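Local atomic coordinates of 2-methyl-aconitate isomerase (Shewanella oneidensis, PDB entry 5K87), a protein that isomerises 2-methyl-trans-aconitate to 2-methyl-cis-aconitate by base-catalysed proton abstraction during propionate breakdown through the 2-methylcitrate cycle. Residues P358-Q370 with T376-V388. The protein carries 1 engineered substitution. Residues are numbered along the deposited sequence; the frame is centred on the assembly and turned at random.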
loop_
_atom_site.group_PDB
_atom_site.type_symbol
_atom_site.label_atom_id
_atom_site.label_comp_id
_atom_site.label_asym_id
_atom_site.label_seq_id
_atom_site.Cartn_x
_atom_site.Cartn_y
_atom_site.Cartn_z
ATOM N N PRO A 358 4.722 17.817 3.777
ATOM C CA PRO A 358 5.033 17.449 2.388
ATOM C C PRO A 358 3.851 17.430 1.426
ATOM O O PRO A 358 4.059 17.662 0.239
ATOM C CB PRO A 358 5.654 16.058 2.540
ATOM C CG PRO A 358 6.339 16.139 3.855
ATOM C CD PRO A 358 5.351 16.880 4.724
ATOM N N SER A 359 2.641 17.188 1.917
ATOM C CA SER A 359 1.478 17.092 1.035
ATOM C C SER A 359 0.669 18.383 0.904
ATOM O O SER A 359 -0.341 18.396 0.200
ATOM C CB SER A 359 0.547 15.961 1.494
ATOM O OG SER A 359 1.123 14.691 1.238
ATOM N N GLY A 360 1.100 19.455 1.568
ATOM C CA GLY A 360 0.338 20.693 1.561
ATOM C C GLY A 360 0.273 21.300 2.943
ATOM O O GLY A 360 1.278 21.343 3.653
ATOM N N THR A 361 -0.900 21.770 3.342
ATOM C CA THR A 361 -0.990 22.499 4.602
ATOM C C THR A 361 -2.035 21.899 5.534
ATOM O O THR A 361 -2.903 21.141 5.104
ATOM C CB THR A 361 -1.292 23.997 4.387
ATOM O OG1 THR A 361 -2.662 24.159 4.013
ATOM C CG2 THR A 361 -0.402 24.579 3.303
ATOM N N LEU A 362 -1.931 22.238 6.814
ATOM C CA LEU A 362 -2.878 21.784 7.824
ATOM C C LEU A 362 -2.990 22.881 8.869
ATOM O O LEU A 362 -1.976 23.356 9.386
ATOM C CB LEU A 362 -2.382 20.475 8.460
ATOM C CG LEU A 362 -3.320 19.617 9.313
ATOM C CD1 LEU A 362 -2.751 18.205 9.413
ATOM C CD2 LEU A 362 -3.554 20.187 10.702
ATOM N N ARG A 363 -4.215 23.296 9.167
ATOM C CA ARG A 363 -4.472 24.297 10.201
ATOM C C ARG A 363 -4.892 23.612 11.495
ATOM O O ARG A 363 -5.812 22.782 11.513
ATOM C CB ARG A 363 -5.579 25.257 9.761
ATOM C CG ARG A 363 -5.839 26.370 10.758
ATOM C CD ARG A 363 -7.030 27.220 10.340
ATOM N NE ARG A 363 -7.170 28.421 11.162
ATOM C CZ ARG A 363 -7.824 28.464 12.319
ATOM N NH1 ARG A 363 -7.902 29.603 12.997
ATOM N NH2 ARG A 363 -8.397 27.370 12.803
ATOM N N VAL A 364 -4.223 23.965 12.582
ATOM C CA VAL A 364 -4.546 23.441 13.897
ATOM C C VAL A 364 -4.643 24.614 14.864
ATOM O O VAL A 364 -3.809 25.525 14.836
ATOM C CB VAL A 364 -3.495 22.398 14.371
ATOM C CG1 VAL A 364 -2.065 22.957 14.278
ATOM C CG2 VAL A 364 -3.812 21.919 15.772
ATOM N N GLY A 365 -5.680 24.616 15.685
ATOM C CA GLY A 365 -5.835 25.653 16.692
ATOM C C GLY A 365 -5.615 25.071 18.068
ATOM O O GLY A 365 -6.062 23.966 18.343
ATOM N N ALA A 366 -4.913 25.792 18.934
ATOM C CA ALA A 366 -4.735 25.351 20.313
ATOM C C ALA A 366 -4.951 26.521 21.248
ATOM O O ALA A 366 -4.350 27.588 21.080
ATOM C CB ALA A 366 -3.364 24.753 20.526
ATOM N N GLN A 367 -5.816 26.306 22.232
ATOM C CA GLN A 367 -6.231 27.352 23.157
ATOM C C GLN A 367 -5.392 27.316 24.435
ATOM O O GLN A 367 -5.642 26.501 25.327
ATOM C CB GLN A 367 -7.713 27.176 23.480
ATOM C CG GLN A 367 -8.302 28.227 24.400
ATOM C CD GLN A 367 -9.755 27.942 24.738
ATOM O OE1 GLN A 367 -10.336 26.962 24.266
ATOM N NE2 GLN A 367 -10.351 28.802 25.558
ATOM N N ALA A 368 -4.386 28.188 24.501
ATOM C CA ALA A 368 -3.511 28.288 25.669
ATOM C C ALA A 368 -3.897 29.473 26.535
ATOM O O ALA A 368 -3.995 30.602 26.051
ATOM C CB ALA A 368 -2.062 28.412 25.247
ATOM N N VAL A 369 -4.122 29.207 27.815
ATOM C CA VAL A 369 -4.478 30.255 28.760
ATOM C C VAL A 369 -3.608 30.109 29.997
ATOM O O VAL A 369 -3.251 29.004 30.403
ATOM C CB VAL A 369 -5.986 30.221 29.146
ATOM C CG1 VAL A 369 -6.861 30.071 27.911
ATOM C CG2 VAL A 369 -6.285 29.121 30.142
ATOM N N GLN A 370 -3.248 31.240 30.589
ATOM C CA GLN A 370 -2.472 31.218 31.813
ATOM C C GLN A 370 -3.383 30.922 32.987
ATOM O O GLN A 370 -4.514 31.387 33.036
ATOM C CB GLN A 370 -1.766 32.557 32.015
ATOM C CG GLN A 370 -0.584 32.773 31.082
ATOM C CD GLN A 370 0.740 32.500 31.759
ATOM O OE1 GLN A 370 1.034 33.064 32.815
ATOM N NE2 GLN A 370 1.546 31.633 31.164
ATOM N N THR A 376 -1.801 26.543 30.486
ATOM C CA THR A 376 -2.660 25.386 30.329
ATOM C C THR A 376 -3.201 25.419 28.908
ATOM O O THR A 376 -3.462 26.492 28.353
ATOM C CB THR A 376 -3.839 25.415 31.301
ATOM O OG1 THR A 376 -4.683 26.525 30.983
ATOM C CG2 THR A 376 -3.350 25.544 32.737
ATOM N N VAL A 377 -3.353 24.246 28.307
ATOM C CA VAL A 377 -3.967 24.160 26.991
ATOM C C VAL A 377 -5.287 23.419 27.093
ATOM O O VAL A 377 -5.335 22.230 27.407
ATOM C CB VAL A 377 -3.045 23.506 25.952
ATOM C CG1 VAL A 377 -3.765 23.386 24.618
ATOM C CG2 VAL A 377 -1.779 24.333 25.794
ATOM N N ILE A 378 -6.363 24.145 26.850
ATOM C CA ILE A 378 -7.703 23.627 27.040
ATOM C C ILE A 378 -8.056 22.567 25.997
ATOM O O ILE A 378 -8.655 21.536 26.319
ATOM C CB ILE A 378 -8.719 24.781 26.989
ATOM C CG1 ILE A 378 -8.478 25.739 28.160
ATOM C CG2 ILE A 378 -10.144 24.251 27.008
ATOM C CD1 ILE A 378 -9.354 26.968 28.144
ATOM N N LYS A 379 -7.687 22.833 24.752
ATOM C CA LYS A 379 -7.998 21.927 23.658
ATOM C C LYS A 379 -7.191 22.304 22.436
ATOM O O LYS A 379 -6.709 23.440 22.309
ATOM C CB LYS A 379 -9.491 21.962 23.318
ATOM C CG LYS A 379 -9.958 23.295 22.768
ATOM C CD LYS A 379 -11.358 23.208 22.165
ATOM C CE LYS A 379 -12.427 23.061 23.230
ATOM N NZ LYS A 379 -13.802 23.099 22.641
ATOM N N ALA A 380 -7.032 21.332 21.546
ATOM C CA ALA A 380 -6.497 21.566 20.216
ATOM C C ALA A 380 -7.520 21.067 19.210
ATOM O O ALA A 380 -8.149 20.024 19.416
ATOM C CB ALA A 380 -5.182 20.851 20.033
ATOM N N ILE A 381 -7.703 21.811 18.128
ATOM C CA ILE A 381 -8.748 21.483 17.167
ATOM C C ILE A 381 -8.216 21.451 15.747
ATOM O O ILE A 381 -7.268 22.164 15.399
ATOM C CB ILE A 381 -9.916 22.487 17.241
ATOM C CG1 ILE A 381 -9.492 23.852 16.715
ATOM C CG2 ILE A 381 -10.432 22.614 18.669
ATOM C CD1 ILE A 381 -10.640 24.816 16.542
ATOM N N MET A 382 -8.807 20.583 14.929
ATOM C CA MET A 382 -8.512 20.557 13.508
ATOM C C MET A 382 -9.686 19.888 12.807
ATOM O O MET A 382 -10.528 19.267 13.449
ATOM C CB MET A 382 -7.215 19.791 13.238
ATOM C CG MET A 382 -7.323 18.309 13.542
ATOM S SD MET A 382 -5.792 17.371 13.358
ATOM C CE MET A 382 -4.909 17.927 14.805
ATOM N N SER A 383 -9.735 20.019 11.494
ATOM C CA SER A 383 -10.741 19.328 10.705
ATOM C C SER A 383 -10.109 18.217 9.895
ATOM O O SER A 383 -9.018 18.374 9.339
ATOM C CB SER A 383 -11.453 20.303 9.783
ATOM O OG SER A 383 -12.251 21.189 10.549
ATOM N N ARG A 384 -10.810 17.092 9.836
ATOM C CA ARG A 384 -10.409 15.965 9.010
ATOM C C ARG A 384 -11.649 15.519 8.227
ATOM O O ARG A 384 -12.584 16.307 8.047
ATOM C CB ARG A 384 -9.814 14.858 9.897
ATOM C CG ARG A 384 -8.585 15.283 10.729
ATOM C CD ARG A 384 -7.255 15.172 9.972
ATOM N NE ARG A 384 -6.998 16.285 9.064
ATOM C CZ ARG A 384 -5.929 16.362 8.280
ATOM N NH1 ARG A 384 -5.744 17.414 7.501
ATOM N NH2 ARG A 384 -5.047 15.369 8.259
ATOM N N SER A 385 -11.638 14.289 7.724
ATOM C CA SER A 385 -12.782 13.683 7.047
ATOM C C SER A 385 -12.541 12.188 7.121
ATOM O O SER A 385 -11.440 11.755 7.495
ATOM C CB SER A 385 -12.881 14.141 5.593
ATOM O OG SER A 385 -11.807 13.642 4.803
ATOM N N ALA A 386 -13.556 11.396 6.779
ATOM C CA ALA A 386 -13.428 9.946 6.817
ATOM C C ALA A 386 -14.405 9.295 5.879
ATOM O O ALA A 386 -15.454 9.858 5.568
ATOM C CB ALA A 386 -13.681 9.439 8.221
ATOM N N ARG A 387 -14.089 8.083 5.447
ATOM C CA ARG A 387 -15.045 7.299 4.684
ATOM C C ARG A 387 -14.719 5.821 4.752
ATOM O O ARG A 387 -13.551 5.422 4.862
ATOM C CB ARG A 387 -15.143 7.774 3.230
ATOM C CG ARG A 387 -13.829 7.802 2.495
ATOM C CD ARG A 387 -13.961 8.268 1.037
ATOM N NE ARG A 387 -14.577 7.238 0.214
ATOM C CZ ARG A 387 -13.951 6.430 -0.646
ATOM N NH1 ARG A 387 -14.677 5.535 -1.273
ATOM N NH2 ARG A 387 -12.652 6.507 -0.900
ATOM N N VAL A 388 -15.761 5.014 4.671
ATOM C CA VAL A 388 -15.609 3.592 4.516
ATOM C C VAL A 388 -15.128 3.259 3.109
ATOM O O VAL A 388 -15.697 3.732 2.106
ATOM C CB VAL A 388 -16.942 2.898 4.779
ATOM C CG1 VAL A 388 -16.850 1.409 4.442
ATOM C CG2 VAL A 388 -17.362 3.112 6.218
HETATM O O HOH W 1 -8.050 21.971 10.303
#
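Strands 360-370 and 376-384 run antiparallel at 167°, paired through the backbone from Val369 and Thr376 to Gly365 and Ile381, with a register shift of one between the pairs Ala366-Ala380 and Ala368-Val377 that marks a beta bulge. At the bulge the Gln367 amide donates to Lys379 O while Ile378 N returns a bond to Gln367 O. Near the turn, Val369 O is gripped twice by one residue: Thr376 N and Thr376 OG1, each 2.9 Å from it, arrive from opposite faces of the carbonyl plane. The threonine hydroxyl can do this because it sits between its own N and carbonyl carbon (chi1 65°). Gln367 stretches out fully extended across Ile378, whose CD1 lies 3.3 Å from Gln367 NE2 and 4.0 Å from Val369 CG1. Ala366, Ala368, Val377 and Ala380 share the other face, with Ala366 CB 4.3 Å from Ala380 CB; helix 324-334 covers Val377 and Ala380. Beyond Ile381 the strands part, and a water bridges Arg363 O and Ser383 N. There Leu362 CD1 lies over one face of the Arg384 guanidinium, 3.6 Å from NH1. Arg384 NE bonds Ser383 O in the guanidinium plane, and NH2 bonds the substrate-binding Asn111. The arrangement is a bulged beta hairpin whose diverging end reaches the active-site region, consistent with the two-lobed fold of the diaminopimelate epimerase clan.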